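Local atomic coordinates of transcriptional regulator (Pyrococcus horikoshii, PDB entry 1UDD), a protein that belongs to the TENA/THI-4/PQQC family as a TenA homologue, is named a transcriptional regulator, and folds as a mainly helical chain without strands in a four-chain assembly. Residues Y66-M69 against A70-I73; V26-Y30 against S31-P35; L44-F47 against N48-V51; R77-V80 against T81-E85. One frame throughout, in Å; residues are numbered along the deposited sequence.

Overall arrangement
All four contacts are local, each between neighbouring turns of one continuous stretch, and they follow the early part of a helical chain in the order 2, 3, 1, 4. Interaction 2 ends helix 24-31, interaction 3 lies within helix 36-63, interaction 1 opens helix 68-79, and interaction 4 is the junction of that helix with helix 82-93. Interactions 1 and 2 lie on opposite sides of the chain's centre, their centres about 37 Å apart. Interactions 3 and 4, centres about 12 Å apart, pack directly: Leu50 CD1 is 3.6 Å from Val84 CG2. Interaction 1 lies about 17 Å from interaction 4, centre to centre. Interactions 1, 3 and 4 all meet a second subunit.

Interaction 1: residues Y66-M69 against A70-I73; sequences YPLM and AELI
Leu68 and Leu72, one turn apart, form an apolar pair on the first turn of helix 68-79, which starts just after a cis peptide bond between Tyr66 and Pro67. Leu72 can be followed outward. Its CB sits 3.5 Å from Leu68 O, the acceptor of its own backbone N-H, and its CG stays near the same oxygen, at 4.0 Å. There the chain forks: CD2 comes to 3.7 Å from Leu68 CG, while CD1 lies 3.8 Å from Leu68 CD1. Leu68 can meet both branches because its CG is turned anti to the backbone N (chi1 175°), which carries CD1 along the helix to both Leu72 methyls. The two leucines pass each other at a slant, each also resting on another helix: Leu72 on Ile60 of helix 36-63, Leu68 on Ile181 of helix 169-183.

Regular backbone bonds hold the turn. Glu71 N donates to Pro67 O and Ile73 N to Met69 O, and Leu72 N reaches Leu68 O at 2.9 Å. Pro67 O also takes a weak, strongly bent bond from Ala70 N.

On another side of the helix Ala70 and Ile73 pack on Val80 of the second subunit, and the Tyr66 ring meets Phe47 of that subunit edge-to-face. Pro67 CB lies over the centre of the tyrosine ring, 3.7 Å above its plane. Tyr66 CE2 also touches the next turn, 3.9 Å from Ala70 CB.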
loop_
_atom_site.group_PDB
_atom_site.type_symbol
_atom_site.label_atom_id
_atom_site.label_comp_id
_atom_site.label_asym_id
_atom_site.label_seq_id
_atom_site.Cartn_x
_atom_site.Cartn_y
_atom_site.Cartn_z
ATOM N N TYR A 66 11.367 7.131 11.839
ATOM C CA TYR A 66 11.296 7.167 13.289
ATOM C C TYR A 66 11.980 8.488 13.665
ATOM O O TYR A 66 12.922 8.909 12.994
ATOM C CB TYR A 66 12.051 5.979 13.875
ATOM C CG TYR A 66 12.076 5.956 15.381
ATOM C CD1 TYR A 66 13.110 6.570 16.086
ATOM C CD2 TYR A 66 11.030 5.383 16.104
ATOM C CE1 TYR A 66 13.098 6.625 17.476
ATOM C CE2 TYR A 66 11.005 5.433 17.500
ATOM C CZ TYR A 66 12.047 6.059 18.176
ATOM O OH TYR A 66 12.042 6.126 19.546
ATOM N N PRO A 67 11.529 9.158 14.733
ATOM C CA PRO A 67 10.446 8.870 15.680
ATOM C C PRO A 67 9.044 9.325 15.274
ATOM O O PRO A 67 8.087 9.071 16.006
ATOM C CB PRO A 67 10.904 9.597 16.934
ATOM C CG PRO A 67 11.434 10.875 16.344
ATOM C CD PRO A 67 12.302 10.330 15.196
ATOM N N LEU A 68 8.909 10.015 14.145
ATOM C CA LEU A 68 7.587 10.471 13.735
ATOM C C LEU A 68 6.621 9.288 13.613
ATOM O O LEU A 68 5.439 9.393 13.952
ATOM C CB LEU A 68 7.650 11.233 12.405
ATOM C CG LEU A 68 6.286 11.660 11.833
ATOM C CD1 LEU A 68 5.472 12.389 12.894
ATOM C CD2 LEU A 68 6.494 12.563 10.632
ATOM N N MET A 69 7.134 8.162 13.133
ATOM C CA MET A 69 6.322 6.957 12.985
ATOM C C MET A 69 5.712 6.549 14.335
ATOM O O MET A 69 4.554 6.128 14.408
ATOM C CB MET A 69 7.185 5.810 12.464
ATOM C CG MET A 69 6.494 4.472 12.508
ATOM S SD MET A 69 7.670 3.173 12.924
ATOM C CE MET A 69 8.534 3.073 11.359
ATOM N N ALA A 70 6.498 6.665 15.395
ATOM C CA ALA A 70 6.017 6.299 16.723
ATOM C C ALA A 70 4.948 7.281 17.197
ATOM O O ALA A 70 3.948 6.879 17.791
ATOM C CB ALA A 70 7.184 6.260 17.717
ATOM N N GLU A 71 5.171 8.566 16.922
ATOM C CA GLU A 71 4.242 9.631 17.291
ATOM C C GLU A 71 2.916 9.381 16.586
ATOM O O GLU A 71 1.846 9.568 17.156
ATOM C CB GLU A 71 4.813 10.994 16.861
ATOM C CG GLU A 71 4.097 12.200 17.441
ATOM C CD GLU A 71 4.654 13.532 16.936
ATOM O OE1 GLU A 71 5.883 13.624 16.714
ATOM O OE2 GLU A 71 3.863 14.493 16.779
ATOM N N LEU A 72 2.985 8.940 15.336
ATOM C CA LEU A 72 1.770 8.673 14.564
ATOM C C LEU A 72 1.029 7.390 14.941
ATOM O O LEU A 72 -0.212 7.372 14.972
ATOM C CB LEU A 72 2.092 8.682 13.067
ATOM C CG LEU A 72 1.858 9.990 12.291
ATOM C CD1 LEU A 72 1.850 11.192 13.220
ATOM C CD2 LEU A 72 2.929 10.135 11.208
ATOM N N ILE A 73 1.759 6.315 15.227
ATOM C CA ILE A 73 1.100 5.068 15.605
ATOM C C ILE A 73 0.390 5.258 16.961
ATOM O O ILE A 73 -0.649 4.651 17.215
ATOM C CB ILE A 73 2.116 3.902 15.685
ATOM C CG1 ILE A 73 1.386 2.561 15.710
ATOM C CG2 ILE A 73 2.962 4.029 16.925
ATOM C CD1 ILE A 73 0.659 2.219 14.401
#

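Interaction 2: residues V26-Y30 against S31-P35; sequences VVQLY and SGTLP
Gln28 and Thr33 slant across each other at the carboxyl end of helix 24-31, with CG, CD and OE1 of Gln28 lying against Thr33 CG2. Gln28 CG is turned beside the backbone N (chi1 -75°) and the chain runs extended beyond it, so that OE1 lies 3.6 Å from Thr33 CG2 and 3.7 Å from Pro35 CD. At its root, Gln28 CB rests on the backbone of Leu34. That leucine slants across Leu29 in turn, with CD2 3.9 Å from Leu29 CG.

Beneath these side chains the chain folds back round one carbonyl. Gln28 O accepts from Gly32 N and Leu34 N, both at 2.9 Å and from opposite faces of its plane; Thr33 N adds a weak third bond. Gly32, with its positive phi of 108°, ends the helix. Ser31 OG receives Thr33 N at 3.2 Å, the bond of an ST turn.

The turn leads straight to Pro35, the N-cap of helix 36-63. Around it, Leu34 and Gln28 pack on Trp212 of helix 190-213, Leu29 on Trp162 of helix 157-164, and Tyr30 on Ile143 of helix 126-146.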
loop_
_atom_site.group_PDB
_atom_site.type_symbol
_atom_site.label_atom_id
_atom_site.label_comp_id
_atom_site.label_asym_id
_atom_site.label_seq_id
_atom_site.Cartn_x
_atom_site.Cartn_y
_atom_site.Cartn_z
ATOM N N VAL A 26 -24.032 22.265 12.660
ATOM C CA VAL A 26 -22.984 22.770 13.531
ATOM C C VAL A 26 -23.534 23.866 14.448
ATOM O O VAL A 26 -23.393 23.797 15.675
ATOM C CB VAL A 26 -21.795 23.358 12.721
ATOM C CG1 VAL A 26 -20.858 24.095 13.650
ATOM C CG2 VAL A 26 -21.039 22.239 12.001
ATOM N N VAL A 27 -24.157 24.877 13.846
ATOM C CA VAL A 27 -24.709 25.983 14.615
ATOM C C VAL A 27 -25.698 25.490 15.662
ATOM O O VAL A 27 -25.654 25.911 16.820
ATOM C CB VAL A 27 -25.414 27.005 13.709
ATOM C CG1 VAL A 27 -26.017 28.114 14.556
ATOM C CG2 VAL A 27 -24.429 27.590 12.718
ATOM N N GLN A 28 -26.580 24.582 15.270
ATOM C CA GLN A 28 -27.573 24.079 16.213
ATOM C C GLN A 28 -26.999 23.175 17.292
ATOM O O GLN A 28 -27.510 23.144 18.418
ATOM C CB GLN A 28 -28.689 23.353 15.466
ATOM C CG GLN A 28 -29.638 24.304 14.775
ATOM C CD GLN A 28 -30.756 23.585 14.064
ATOM O OE1 GLN A 28 -31.282 22.588 14.559
ATOM N NE2 GLN A 28 -31.135 24.095 12.903
ATOM N N LEU A 29 -25.935 22.454 16.960
ATOM C CA LEU A 29 -25.324 21.555 17.927
ATOM C C LEU A 29 -24.696 22.396 19.029
ATOM O O LEU A 29 -24.834 22.086 20.211
ATOM C CB LEU A 29 -24.237 20.689 17.266
ATOM C CG LEU A 29 -23.913 19.311 17.867
ATOM C CD1 LEU A 29 -22.655 18.769 17.190
ATOM C CD2 LEU A 29 -23.694 19.392 19.363
ATOM N N TYR A 30 -24.007 23.464 18.640
ATOM C CA TYR A 30 -23.342 24.321 19.611
ATOM C C TYR A 30 -24.277 25.256 20.367
ATOM O O TYR A 30 -24.000 25.619 21.505
ATOM C CB TYR A 30 -22.206 25.114 18.944
ATOM C CG TYR A 30 -20.913 24.321 18.818
ATOM C CD1 TYR A 30 -20.749 23.348 17.823
ATOM C CD2 TYR A 30 -19.881 24.500 19.736
ATOM C CE1 TYR A 30 -19.580 22.571 17.755
ATOM C CE2 TYR A 30 -18.717 23.731 19.681
ATOM C CZ TYR A 30 -18.571 22.768 18.694
ATOM O OH TYR A 30 -17.424 21.995 18.682
ATOM N N SER A 31 -25.384 25.640 19.753
ATOM C CA SER A 31 -26.323 26.520 20.444
ATOM C C SER A 31 -27.144 25.688 21.427
ATOM O O SER A 31 -27.532 26.171 22.485
ATOM C CB SER A 31 -27.264 27.201 19.454
ATOM O OG SER A 31 -28.143 26.250 18.876
ATOM N N GLY A 32 -27.393 24.432 21.069
ATOM C CA GLY A 32 -28.158 23.542 21.926
ATOM C C GLY A 32 -29.530 23.281 21.348
ATOM O O GLY A 32 -30.370 22.628 21.961
ATOM N N THR A 33 -29.739 23.787 20.142
ATOM C CA THR A 33 -31.004 23.663 19.431
ATOM C C THR A 33 -31.164 22.388 18.603
ATOM O O THR A 33 -32.280 21.996 18.252
ATOM C CB THR A 33 -31.179 24.896 18.524
ATOM O OG1 THR A 33 -31.600 26.004 19.332
ATOM C CG2 THR A 33 -32.190 24.647 17.431
ATOM N N LEU A 34 -30.054 21.736 18.289
ATOM C CA LEU A 34 -30.114 20.524 17.487
ATOM C C LEU A 34 -31.036 19.461 18.098
ATOM O O LEU A 34 -30.974 19.183 19.298
ATOM C CB LEU A 34 -28.705 19.930 17.307
ATOM C CG LEU A 34 -28.647 18.780 16.290
ATOM C CD1 LEU A 34 -28.802 19.361 14.897
ATOM C CD2 LEU A 34 -27.324 18.008 16.406
ATOM N N PRO A 35 -31.924 18.873 17.278
ATOM C CA PRO A 35 -32.828 17.838 17.787
ATOM C C PRO A 35 -31.994 16.595 18.118
ATOM O O PRO A 35 -31.304 16.055 17.251
ATOM C CB PRO A 35 -33.777 17.601 16.614
ATOM C CG PRO A 35 -33.799 18.929 15.918
ATOM C CD PRO A 35 -32.339 19.320 15.936
#

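Interaction 3: residues L44-F47 against N48-V51; sequences LQDF and NYLV
With chi1 at 180°, Phe47 swings its ring alongside the helix toward the next turn, where Val51, with CG1 anti to its backbone N (chi1 174°), turns CG2 back to meet it. The methyl lands over one face of the ring, 3.8 Å from the centroid and displaced toward the rim on the CZ side. CZ is the nearest ring atom, 3.6 Å from Val51 CG2. This is a CH-pi contact one turn apart, and the backbone beneath matches it: Val51 N donates to Phe47 O at 2.9 Å with an N-H...O angle of 167°. Leu50 N makes the equivalent bond to Asp46 O.

One turn earlier the pattern changes. A water stands between Leu44 O and Asn48 N, donating to the first at 3.0 Å and receiving from the second at 3.2 Å, in the place of a direct bond. Nearby, Asn110 gives ND2 to Gln45 O and takes a bond from Asn48 ND2 on its OD1, so one side chain grips both residues. Tyr49 leaves on a different side of the helix, its hydroxyl bonded to Glu204.

The Phe47 ring also packs against Ala101 and Ile102 of helix 98-103. An i to i+4 CH-pi pair next to a turn opened by a water is what this part of helix 36-63 adds to the all-alpha TENA/THI-4/PQQC family fold.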
loop_
_atom_site.group_PDB
_atom_site.type_symbol
_atom_site.label_atom_id
_atom_site.label_comp_id
_atom_site.label_asym_id
_atom_site.label_seq_id
_atom_site.Cartn_x
_atom_site.Cartn_y
_atom_site.Cartn_z
ATOM N N LEU A 44 -23.664 8.069 15.458
ATOM C CA LEU A 44 -23.658 6.739 14.857
ATOM C C LEU A 44 -22.705 6.674 13.662
ATOM O O LEU A 44 -21.911 5.738 13.542
ATOM C CB LEU A 44 -25.072 6.351 14.416
ATOM C CG LEU A 44 -25.826 5.332 15.281
ATOM C CD1 LEU A 44 -25.718 5.703 16.746
ATOM C CD2 LEU A 44 -27.292 5.273 14.844
ATOM N N GLN A 45 -22.786 7.669 12.782
ATOM C CA GLN A 45 -21.928 7.720 11.608
ATOM C C GLN A 45 -20.455 7.918 11.997
ATOM O O GLN A 45 -19.565 7.718 11.169
ATOM C CB GLN A 45 -22.365 8.860 10.684
ATOM C CG GLN A 45 -23.706 8.673 9.990
ATOM C CD GLN A 45 -23.687 7.571 8.944
ATOM O OE1 GLN A 45 -22.871 7.586 8.017
ATOM N NE2 GLN A 45 -24.598 6.609 9.083
ATOM N N ASP A 46 -20.199 8.297 13.251
ATOM C CA ASP A 46 -18.832 8.515 13.712
ATOM C C ASP A 46 -17.973 7.271 13.884
ATOM O O ASP A 46 -16.744 7.379 13.909
ATOM C CB ASP A 46 -18.804 9.297 15.024
ATOM C CG ASP A 46 -19.144 10.757 14.834
ATOM O OD1 ASP A 46 -18.820 11.317 13.766
ATOM O OD2 ASP A 46 -19.730 11.350 15.760
ATOM N N PHE A 47 -18.586 6.096 14.023
ATOM C CA PHE A 47 -17.776 4.892 14.180
ATOM C C PHE A 47 -16.876 4.708 12.961
ATOM O O PHE A 47 -15.658 4.560 13.078
ATOM C CB PHE A 47 -18.641 3.645 14.327
ATOM C CG PHE A 47 -17.842 2.394 14.479
ATOM C CD1 PHE A 47 -17.089 2.176 15.630
ATOM C CD2 PHE A 47 -17.810 1.442 13.461
ATOM C CE1 PHE A 47 -16.310 1.019 15.767
ATOM C CE2 PHE A 47 -17.035 0.280 13.587
ATOM C CZ PHE A 47 -16.284 0.072 14.745
ATOM N N ASN A 48 -17.493 4.724 11.790
ATOM C CA ASN A 48 -16.767 4.554 10.549
ATOM C C ASN A 48 -15.678 5.613 10.388
ATOM O O ASN A 48 -14.647 5.364 9.759
ATOM C CB ASN A 48 -17.724 4.633 9.371
ATOM C CG ASN A 48 -17.103 4.116 8.107
ATOM O OD1 ASN A 48 -16.720 2.949 8.037
ATOM N ND2 ASN A 48 -16.987 4.978 7.096
ATOM N N TYR A 49 -15.924 6.793 10.948
ATOM C CA TYR A 49 -14.985 7.903 10.889
ATOM C C TYR A 49 -13.805 7.566 11.805
ATOM O O TYR A 49 -12.642 7.747 11.440
ATOM C CB TYR A 49 -15.697 9.185 11.354
ATOM C CG TYR A 49 -14.984 10.496 11.051
ATOM C CD1 TYR A 49 -15.713 11.625 10.654
ATOM C CD2 TYR A 49 -13.604 10.632 11.212
ATOM C CE1 TYR A 49 -15.089 12.855 10.431
ATOM C CE2 TYR A 49 -12.969 11.862 10.991
ATOM C CZ TYR A 49 -13.721 12.964 10.603
ATOM O OH TYR A 49 -13.112 14.183 10.419
ATOM N N LEU A 50 -14.131 7.059 12.988
ATOM C CA LEU A 50 -13.152 6.675 13.996
ATOM C C LEU A 50 -12.218 5.603 13.428
ATOM O O LEU A 50 -10.989 5.696 13.555
ATOM C CB LEU A 50 -13.903 6.155 15.223
ATOM C CG LEU A 50 -13.177 5.637 16.459
ATOM C CD1 LEU A 50 -14.215 5.309 17.525
ATOM C CD2 LEU A 50 -12.352 4.407 16.125
ATOM N N VAL A 51 -12.810 4.583 12.810
ATOM C CA VAL A 51 -12.040 3.508 12.211
ATOM C C VAL A 51 -11.228 4.045 11.014
ATOM O O VAL A 51 -10.032 3.786 10.901
ATOM C CB VAL A 51 -12.977 2.340 11.742
ATOM C CG1 VAL A 51 -12.174 1.280 10.989
ATOM C CG2 VAL A 51 -13.657 1.698 12.948
HETATM O O HOH W 1 -20.655 4.520 11.151
#

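Interaction 4: residues R77-V80 against T81-E85; sequences RDEV and TVEVE
At Val80 and Thr81 the helix breaks: Val80 leaves helical geometry, Thr81 follows with phi -130° and psi -81°, and Glu83 N then bonds to Asp78 O, five residues back, at 3.0 Å and almost straight (169°). Asp78 O also takes a weak bond from Thr81 N. Thr81 OG1, set between its own backbone N and carbonyl carbon, points back along the chain and donates to Arg77 O at 2.9 Å, arriving from above the carbonyl plane.

Thr81 OG1 also lies over one face of the Arg77 guanidinium, toward its rim and 3.7 Å from Arg77 NE; the two side chains cross at about a right angle. Bent at chi2, the arginine brings NH1 to Asp78 OD1 at 3.1 Å, a salt bridge made nearly in the guanidinium plane, while NE pairs with Glu74 of the second subunit. Asp78 and Val82 run side by side, and Glu79 OE2 rests 3.6 Å from the aliphatic Glu83 CG.

The kink leads from helix 68-79 into helix 82-93. Glu79 and Val80 lie against Thr54 of helix 36-63, and Arg77 reaches across to Ile73 of the second subunit.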
loop_
_atom_site.group_PDB
_atom_site.type_symbol
_atom_site.label_atom_id
_atom_site.label_comp_id
_atom_site.label_asym_id
_atom_site.label_seq_id
_atom_site.Cartn_x
_atom_site.Cartn_y
_atom_site.Cartn_z
ATOM N N ARG A 77 -3.358 4.558 17.681
ATOM C CA ARG A 77 -3.684 3.677 18.803
ATOM C C ARG A 77 -4.733 4.328 19.713
ATOM O O ARG A 77 -5.706 3.691 20.097
ATOM C CB ARG A 77 -2.402 3.346 19.581
ATOM C CG ARG A 77 -2.589 2.453 20.794
ATOM C CD ARG A 77 -2.816 3.292 22.036
ATOM N NE ARG A 77 -2.894 2.477 23.241
ATOM C CZ ARG A 77 -2.908 2.974 24.473
ATOM N NH1 ARG A 77 -2.849 4.285 24.664
ATOM N NH2 ARG A 77 -2.975 2.158 25.516
ATOM N N ASP A 78 -4.543 5.605 20.031
ATOM C CA ASP A 78 -5.488 6.325 20.867
ATOM C C ASP A 78 -6.854 6.431 20.216
ATOM O O ASP A 78 -7.870 6.410 20.907
ATOM C CB ASP A 78 -4.970 7.721 21.175
ATOM C CG ASP A 78 -3.803 7.704 22.128
ATOM O OD1 ASP A 78 -3.454 6.613 22.633
ATOM O OD2 ASP A 78 -3.237 8.785 22.373
ATOM N N GLU A 79 -6.892 6.556 18.895
ATOM C CA GLU A 79 -8.179 6.645 18.209
ATOM C C GLU A 79 -9.011 5.409 18.490
ATOM O O GLU A 79 -10.203 5.509 18.738
ATOM C CB GLU A 79 -8.022 6.742 16.689
ATOM C CG GLU A 79 -8.051 8.143 16.117
ATOM C CD GLU A 79 -9.282 8.927 16.515
ATOM O OE1 GLU A 79 -10.393 8.679 15.988
ATOM O OE2 GLU A 79 -9.129 9.804 17.373
ATOM N N VAL A 80 -8.383 4.240 18.438
ATOM C CA VAL A 80 -9.116 2.995 18.644
ATOM C C VAL A 80 -9.094 2.402 20.040
ATOM O O VAL A 80 -9.492 1.268 20.235
ATOM C CB VAL A 80 -8.675 1.920 17.630
ATOM C CG1 VAL A 80 -9.261 2.238 16.274
ATOM C CG2 VAL A 80 -7.161 1.851 17.559
ATOM N N THR A 81 -8.639 3.164 21.021
ATOM C CA THR A 81 -8.628 2.654 22.382
ATOM C C THR A 81 -9.266 3.686 23.303
ATOM O O THR A 81 -10.445 3.587 23.640
ATOM C CB THR A 81 -7.193 2.331 22.854
ATOM O OG1 THR A 81 -6.403 3.525 22.883
ATOM C CG2 THR A 81 -6.551 1.340 21.912
ATOM N N VAL A 82 -8.491 4.685 23.695
ATOM C CA VAL A 82 -8.983 5.749 24.557
ATOM C C VAL A 82 -10.255 6.355 23.969
ATOM O O VAL A 82 -11.251 6.514 24.669
ATOM C CB VAL A 82 -7.939 6.875 24.692
ATOM C CG1 VAL A 82 -8.453 7.947 25.628
ATOM C CG2 VAL A 82 -6.611 6.311 25.180
ATOM N N GLU A 83 -10.217 6.686 22.677
ATOM C CA GLU A 83 -11.355 7.306 22.007
ATOM C C GLU A 83 -12.556 6.391 21.790
ATOM O O GLU A 83 -13.695 6.860 21.756
ATOM C CB GLU A 83 -10.923 7.916 20.666
ATOM C CG GLU A 83 -9.974 9.083 20.813
ATOM C CD GLU A 83 -10.473 10.104 21.814
ATOM O OE1 GLU A 83 -11.591 10.619 21.631
ATOM O OE2 GLU A 83 -9.751 10.392 22.786
ATOM N N VAL A 84 -12.317 5.099 21.607
ATOM C CA VAL A 84 -13.433 4.180 21.454
ATOM C C VAL A 84 -14.129 4.122 22.821
ATOM O O VAL A 84 -15.359 4.042 22.901
ATOM C CB VAL A 84 -12.957 2.776 21.040
ATOM C CG1 VAL A 84 -14.034 1.752 21.356
ATOM C CG2 VAL A 84 -12.643 2.759 19.549
ATOM N N GLU A 85 -13.341 4.193 23.892
ATOM C CA GLU A 85 -13.898 4.173 25.245
ATOM C C GLU A 85 -14.768 5.400 25.492
ATOM O O GLU A 85 -15.865 5.284 26.056
ATOM C CB GLU A 85 -12.784 4.103 26.292
ATOM C CG GLU A 85 -12.194 2.702 26.438
ATOM C CD GLU A 85 -10.996 2.650 27.375
ATOM O OE1 GLU A 85 -11.146 3.040 28.556
ATOM O OE2 GLU A 85 -9.909 2.214 26.930
#